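Local coordinates for protein 2'-deoxycytidine 5'-triphosphate deaminase (Agrobacterium tumefaciens, PDB 2R9Q) that probably catalyses the hydrolytic deamination of dCTP to dUTP, a step that feeds thymidylate synthesis, at residues 165-170 / 294-299; 277-282 / 333-338. All coordinates share one frame; numbering follows the deposited sequence.

How the contacts relate
Contact 1 joins two sheets, whereas contact 2 lies within one. In 165-170 / 294-299 a strand of the N-terminal dUTPase-like region meets, through side chains, a short edge strand of the C-terminal one, burying 298 Å². In 277-282 / 333-338 two central strands of the C-terminal sheet pair by backbone hydrogen bonds and bury 533 Å². Both are partly buried, and their centres lie about 11 Å apart. Strand 296-297 is the sheet neighbour of 275-281, so the two contacts share that sheet. A salt bridge between Arg169 NE and Glu338 OE2 (2.9 Å) and packing of Phe297 on Leu335 tie them further. Charged and aromatic groups dominate the first, main-chain amides the second.

Contact 1. Residues 165-170 / 294-299; sequences QIRFRI and AGFFDP
Arg167 and Phe296 carry this contact, a stacked arginine-aromatic pair across the interface between two antiparallel sheets of the dUTPase-like fold. Strand 162-170 belongs to the N-terminal dCTP deaminase region and strand 296-297 to the C-terminal one; the closest CA atoms, of Arg167 and Phe296, are 8.2 Å apart, too far for backbone pairing.

The stacking comes first. The guanidinium lies flat on the ring, centres 4.2 Å apart and planes at 25°, with the two side chains sliding past each other in opposite directions. Phe296 CD1 is the ring atom under the guanidinium, offset toward its rim. Arg167 CB makes a CH-pi contact 4.0 Å from the Phe296 centroid. Beyond it, chi1 (173°) sets CG anti to the backbone N, and the bend at chi3 (-71°) places NE beside Phe296 CD1 and CG.

Among the polar contacts, Arg167 NH2 donates to Phe297 O at 2.9 Å. The acceptor is near the guanidinium plane, while the donor sits above the carbonyl plane. Arg167 NE and NH1 are bonded to Ala41 O and Ala277 O, so three backbone carbonyls fix the rotation of the group. Asp298 OD1, bonded to Ala41 N, is 4.2 Å from Arg167 NH2, beyond a salt bridge but probably favourable electrostatically.

Gln165 reaches Phe296 differently. The backbone O of Gln165 meets the ring edge at Phe296 CE2 (3.8 Å), and NE2 is held by Asp44. At the other branch of the amide, one water donates to Gln165 OE1 (2.8 Å) and accepts from Phe296 N (2.8 Å).

Contact 2. Residues 277-282 / 333-338; sequences AEMTPF and GRLVYE
Thr280 and Arg334 meet because chi1 of 58° sets Thr280 OG1 between its backbone N and carbonyl carbon, while Arg334 starts with CG anti to the backbone N and bends at chi3, which places NE near Thr280. OG1 donates to Arg334 O at 2.6 Å, and that oxygen also accepts from Thr280 N, so two donors of one residue grip it. OG1 lies over one guanidinium face, close to Arg334 NE, but the angle is too poor for a hydrogen bond.

The strands form an antiparallel ladder, their axes 4.6 Å apart at closest approach and their directions at 152°. Glu278 and Val336 are a hydrogen-bonded pair with reciprocal N-to-O bonds of 2.9 Å; Val336 N to Glu278 O is nearly straight at 170°. Thr280 and Arg334 are the second such pair.

The face bearing Ala277, Met279, Leu335 and Tyr337 is mostly apolar, with Tyr337 OH bonded to His270 O. Ala277 CB touches Leu335 CD1 at 3.7 Å and also lies over the Tyr337 ring. Met279, bent at chi2 and chi3, folds CE back to Arg334 N (3.2 Å), beside Gly333, which has no side chain there.

This is the central pairing of a four-stranded sheet in the C-terminal dCTP deaminase region, of the dUTPase clan: 296-297 flanks 275-281, and 202-205 flanks 331-339. Leu335 and Tyr337 pack on Val269 of strand 261-269, in a five-stranded sheet.

Contact 1. Residues 165-170 / 294-299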
loop_
_atom_site.group_PDB
_atom_site.type_symbol
_atom_site.label_atom_id
_atom_site.label_comp_id
_atom_site.label_asym_id
_atom_site.label_seq_id
_atom_site.Cartn_x
_atom_site.Cartn_y
_atom_site.Cartn_z
ATOM N N GLN B 165 -3.131 28.141 -10.229
ATOM C CA GLN B 165 -3.040 29.413 -10.948
ATOM C C GLN B 165 -3.009 29.282 -12.479
ATOM O O GLN B 165 -2.571 28.284 -13.032
ATOM C CB GLN B 165 -1.889 30.264 -10.444
ATOM C CG GLN B 165 -0.612 29.588 -10.299
ATOM C CD GLN B 165 0.394 30.404 -9.540
ATOM O OE1 GLN B 165 1.593 30.260 -9.758
ATOM N NE2 GLN B 165 -0.074 31.286 -8.660
ATOM N N ILE B 166 -3.526 30.323 -13.129
ATOM C CA ILE B 166 -3.659 30.402 -14.572
ATOM C C ILE B 166 -2.784 31.561 -15.125
ATOM O O ILE B 166 -2.842 32.691 -14.638
ATOM C CB ILE B 166 -5.164 30.513 -14.961
ATOM C CG1 ILE B 166 -5.382 30.409 -16.471
ATOM C CG2 ILE B 166 -5.806 31.785 -14.454
ATOM C CD1 ILE B 166 -6.834 30.462 -16.833
ATOM N N ARG B 167 -1.951 31.246 -16.113
ATOM C CA ARG B 167 -1.124 32.228 -16.823
ATOM C C ARG B 167 -1.696 32.451 -18.222
ATOM O O ARG B 167 -1.966 31.503 -18.943
ATOM C CB ARG B 167 0.311 31.713 -16.905
ATOM C CG ARG B 167 1.284 32.528 -17.745
ATOM C CD ARG B 167 2.715 32.105 -17.461
ATOM N NE ARG B 167 3.189 32.511 -16.124
ATOM C CZ ARG B 167 4.408 32.280 -15.653
ATOM N NH1 ARG B 167 5.283 31.619 -16.376
ATOM N NH2 ARG B 167 4.752 32.700 -14.445
ATOM N N PHE B 168 -1.895 33.711 -18.582
ATOM C CA PHE B 168 -2.438 34.099 -19.901
ATOM C C PHE B 168 -1.344 34.558 -20.833
ATOM O O PHE B 168 -0.380 35.175 -20.400
ATOM C CB PHE B 168 -3.472 35.215 -19.763
ATOM C CG PHE B 168 -4.561 34.908 -18.792
ATOM C CD1 PHE B 168 -5.724 34.319 -19.210
ATOM C CD2 PHE B 168 -4.413 35.212 -17.448
ATOM C CE1 PHE B 168 -6.707 34.015 -18.324
ATOM C CE2 PHE B 168 -5.400 34.925 -16.559
ATOM C CZ PHE B 168 -6.551 34.327 -16.994
ATOM N N ARG B 169 -1.501 34.252 -22.120
ATOM C CA ARG B 169 -0.508 34.624 -23.130
ATOM C C ARG B 169 -1.058 34.889 -24.552
ATOM O O ARG B 169 -2.115 34.379 -24.934
ATOM C CB ARG B 169 0.564 33.541 -23.182
ATOM C CG ARG B 169 0.037 32.180 -23.551
ATOM C CD ARG B 169 1.150 31.185 -23.735
ATOM N NE ARG B 169 2.016 31.021 -22.570
ATOM C CZ ARG B 169 1.688 30.371 -21.453
ATOM N NH1 ARG B 169 0.477 29.856 -21.272
ATOM N NH2 ARG B 169 2.580 30.264 -20.489
ATOM N N ILE B 170 -0.340 35.704 -25.322
ATOM C CA ILE B 170 -0.587 35.833 -26.770
ATOM C C ILE B 170 0.618 35.258 -27.496
ATOM O O ILE B 170 1.725 35.715 -27.320
ATOM C CB ILE B 170 -0.902 37.281 -27.207
ATOM C CG1 ILE B 170 -2.144 37.793 -26.441
ATOM C CG2 ILE B 170 -1.161 37.349 -28.739
ATOM C CD1 ILE B 170 -2.098 39.247 -26.037
ATOM N N ALA B 294 5.598 20.828 -10.823
ATOM C CA ALA B 294 6.334 21.879 -11.536
ATOM C C ALA B 294 5.353 23.013 -11.770
ATOM O O ALA B 294 4.163 22.795 -12.021
ATOM C CB ALA B 294 6.932 21.365 -12.882
ATOM N N GLY B 295 5.844 24.224 -11.603
ATOM C CA GLY B 295 4.972 25.364 -11.632
ATOM C C GLY B 295 5.545 26.578 -12.307
ATOM O O GLY B 295 6.578 26.544 -13.006
ATOM N N PHE B 296 4.821 27.662 -12.091
ATOM C CA PHE B 296 5.181 28.957 -12.637
ATOM C C PHE B 296 6.167 29.669 -11.701
ATOM O O PHE B 296 6.060 29.571 -10.513
ATOM C CB PHE B 296 3.918 29.788 -12.857
ATOM C CG PHE B 296 3.013 29.250 -13.922
ATOM C CD1 PHE B 296 3.518 28.834 -15.158
ATOM C CD2 PHE B 296 1.639 29.180 -13.711
ATOM C CE1 PHE B 296 2.658 28.378 -16.155
ATOM C CE2 PHE B 296 0.787 28.711 -14.690
ATOM C CZ PHE B 296 1.297 28.304 -15.912
ATOM N N PHE B 297 7.162 30.313 -12.299
ATOM C CA PHE B 297 8.049 31.261 -11.644
ATOM C C PHE B 297 7.652 32.656 -12.094
ATOM O O PHE B 297 7.424 32.891 -13.272
ATOM C CB PHE B 297 9.499 30.973 -12.037
ATOM C CG PHE B 297 10.073 29.798 -11.347
ATOM C CD1 PHE B 297 11.086 29.948 -10.433
ATOM C CD2 PHE B 297 9.574 28.521 -11.580
ATOM C CE1 PHE B 297 11.610 28.833 -9.786
ATOM C CE2 PHE B 297 10.078 27.436 -10.933
ATOM C CZ PHE B 297 11.103 27.584 -10.049
ATOM N N ASP B 298 7.564 33.576 -11.149
ATOM C CA ASP B 298 7.194 34.960 -11.461
ATOM C C ASP B 298 8.398 35.817 -11.816
ATOM O O ASP B 298 9.480 35.590 -11.301
ATOM C CB ASP B 298 6.473 35.628 -10.277
ATOM C CG ASP B 298 4.993 35.258 -10.181
ATOM O OD1 ASP B 298 4.256 35.321 -11.224
ATOM O OD2 ASP B 298 4.586 34.932 -9.033
ATOM N N PRO B 299 8.186 36.834 -12.669
ATOM C CA PRO B 299 9.173 37.897 -12.848
ATOM C C PRO B 299 9.626 38.411 -11.512
ATOM O O PRO B 299 8.794 38.650 -10.645
ATOM C CB PRO B 299 8.398 38.993 -13.597
ATOM C CG PRO B 299 7.251 38.339 -14.205
ATOM C CD PRO B 299 7.001 37.039 -13.520
HETATM O O HOH W 1 2.466 27.706 -10.489
#

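Contact 2. Residues 277-282 / 333-338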
loop_
_atom_site.group_PDB
_atom_site.type_symbol
_atom_site.label_atom_id
_atom_site.label_comp_id
_atom_site.label_asym_id
_atom_site.label_seq_id
_atom_site.Cartn_x
_atom_site.Cartn_y
_atom_site.Cartn_z
ATOM N N ALA B 277 9.106 32.362 -16.032
ATOM C CA ALA B 277 9.579 30.988 -16.256
ATOM C C ALA B 277 8.550 29.901 -15.859
ATOM O O ALA B 277 7.542 30.152 -15.195
ATOM C CB ALA B 277 10.907 30.753 -15.546
ATOM N N GLU B 278 8.836 28.686 -16.307
ATOM C CA GLU B 278 8.093 27.514 -15.947
ATOM C C GLU B 278 9.076 26.372 -15.766
ATOM O O GLU B 278 9.983 26.186 -16.572
ATOM C CB GLU B 278 7.053 27.187 -17.007
ATOM C CG GLU B 278 6.042 26.132 -16.614
ATOM C CD GLU B 278 4.901 25.985 -17.627
ATOM O OE1 GLU B 278 4.858 26.683 -18.667
ATOM O OE2 GLU B 278 4.013 25.169 -17.379
ATOM N N MET B 279 8.890 25.640 -14.671
ATOM C CA MET B 279 9.698 24.490 -14.332
ATOM C C MET B 279 9.161 23.314 -15.150
ATOM O O MET B 279 7.954 23.149 -15.252
ATOM C CB MET B 279 9.561 24.212 -12.823
ATOM C CG MET B 279 10.873 24.071 -12.053
ATOM S SD MET B 279 11.749 22.551 -12.421
ATOM C CE MET B 279 12.994 23.144 -13.550
ATOM N N THR B 280 10.052 22.532 -15.753
ATOM C CA THR B 280 9.660 21.334 -16.507
ATOM C C THR B 280 10.453 20.097 -16.027
ATOM O O THR B 280 11.578 20.234 -15.573
ATOM C CB THR B 280 9.863 21.511 -18.039
ATOM O OG1 THR B 280 11.241 21.813 -18.311
ATOM C CG2 THR B 280 8.979 22.630 -18.581
ATOM N N PRO B 281 9.834 18.899 -16.074
ATOM C CA PRO B 281 10.566 17.651 -15.915
ATOM C C PRO B 281 11.666 17.428 -16.947
ATOM O O PRO B 281 11.503 17.787 -18.116
ATOM C CB PRO B 281 9.479 16.587 -16.067
ATOM C CG PRO B 281 8.239 17.266 -15.672
ATOM C CD PRO B 281 8.384 18.648 -16.182
ATOM N N PHE B 282 12.762 16.827 -16.478
ATOM C CA PHE B 282 13.879 16.368 -17.322
ATOM C C PHE B 282 13.511 15.043 -18.005
ATOM O O PHE B 282 13.572 13.961 -17.398
ATOM C CB PHE B 282 15.153 16.233 -16.472
ATOM C CG PHE B 282 16.391 15.896 -17.257
ATOM C CD1 PHE B 282 16.769 16.658 -18.361
ATOM C CD2 PHE B 282 17.195 14.826 -16.873
ATOM C CE1 PHE B 282 17.933 16.337 -19.097
ATOM C CE2 PHE B 282 18.363 14.507 -17.590
ATOM C CZ PHE B 282 18.733 15.261 -18.705
ATOM N N GLY B 333 15.323 18.824 -13.618
ATOM C CA GLY B 333 14.421 19.635 -14.401
ATOM C C GLY B 333 15.082 20.693 -15.262
ATOM O O GLY B 333 16.303 20.882 -15.266
ATOM N N ARG B 334 14.229 21.422 -15.946
ATOM C CA ARG B 334 14.630 22.402 -16.909
ATOM C C ARG B 334 13.703 23.670 -16.754
ATOM O O ARG B 334 12.480 23.597 -16.879
ATOM C CB ARG B 334 14.594 21.642 -18.235
ATOM C CG ARG B 334 14.565 22.367 -19.499
ATOM C CD ARG B 334 14.160 21.360 -20.616
ATOM N NE ARG B 334 12.759 20.858 -20.591
ATOM C CZ ARG B 334 11.725 21.391 -21.261
ATOM N NH1 ARG B 334 11.871 22.497 -21.985
ATOM N NH2 ARG B 334 10.518 20.840 -21.191
ATOM N N LEU B 335 14.300 24.796 -16.364
ATOM C CA LEU B 335 13.585 26.056 -16.231
ATOM C C LEU B 335 13.529 26.756 -17.587
ATOM O O LEU B 335 14.548 27.167 -18.127
ATOM C CB LEU B 335 14.238 26.944 -15.198
ATOM C CG LEU B 335 13.442 28.111 -14.616
ATOM C CD1 LEU B 335 12.142 27.649 -13.914
ATOM C CD2 LEU B 335 14.344 28.937 -13.676
ATOM N N VAL B 336 12.313 26.850 -18.124
ATOM C CA VAL B 336 12.043 27.417 -19.440
ATOM C C VAL B 336 11.535 28.879 -19.330
ATOM O O VAL B 336 10.609 29.165 -18.587
ATOM C CB VAL B 336 11.041 26.553 -20.191
ATOM C CG1 VAL B 336 10.591 27.238 -21.452
ATOM C CG2 VAL B 336 11.650 25.177 -20.495
ATOM N N TYR B 337 12.166 29.779 -20.084
ATOM C CA TYR B 337 11.896 31.207 -20.018
ATOM C C TYR B 337 10.953 31.646 -21.150
ATOM O O TYR B 337 10.971 31.097 -22.245
ATOM C CB TYR B 337 13.200 32.008 -20.054
ATOM C CG TYR B 337 14.011 31.914 -18.783
ATOM C CD1 TYR B 337 13.942 32.897 -17.818
ATOM C CD2 TYR B 337 14.850 30.829 -18.543
ATOM C CE1 TYR B 337 14.662 32.805 -16.647
ATOM C CE2 TYR B 337 15.583 30.734 -17.360
ATOM C CZ TYR B 337 15.495 31.729 -16.420
ATOM O OH TYR B 337 16.234 31.652 -15.245
ATOM N N GLU B 338 10.133 32.640 -20.849
ATOM C CA GLU B 338 9.178 33.182 -21.777
ATOM C C GLU B 338 9.095 34.703 -21.545
ATOM O O GLU B 338 9.187 35.174 -20.399
ATOM C CB GLU B 338 7.831 32.489 -21.551
ATOM C CG GLU B 338 6.794 32.699 -22.634
ATOM C CD GLU B 338 5.470 31.979 -22.381
ATOM O OE1 GLU B 338 5.386 31.120 -21.450
ATOM O OE2 GLU B 338 4.512 32.280 -23.133
HETATM O O HOH W 2 5.020 29.607 -18.700
#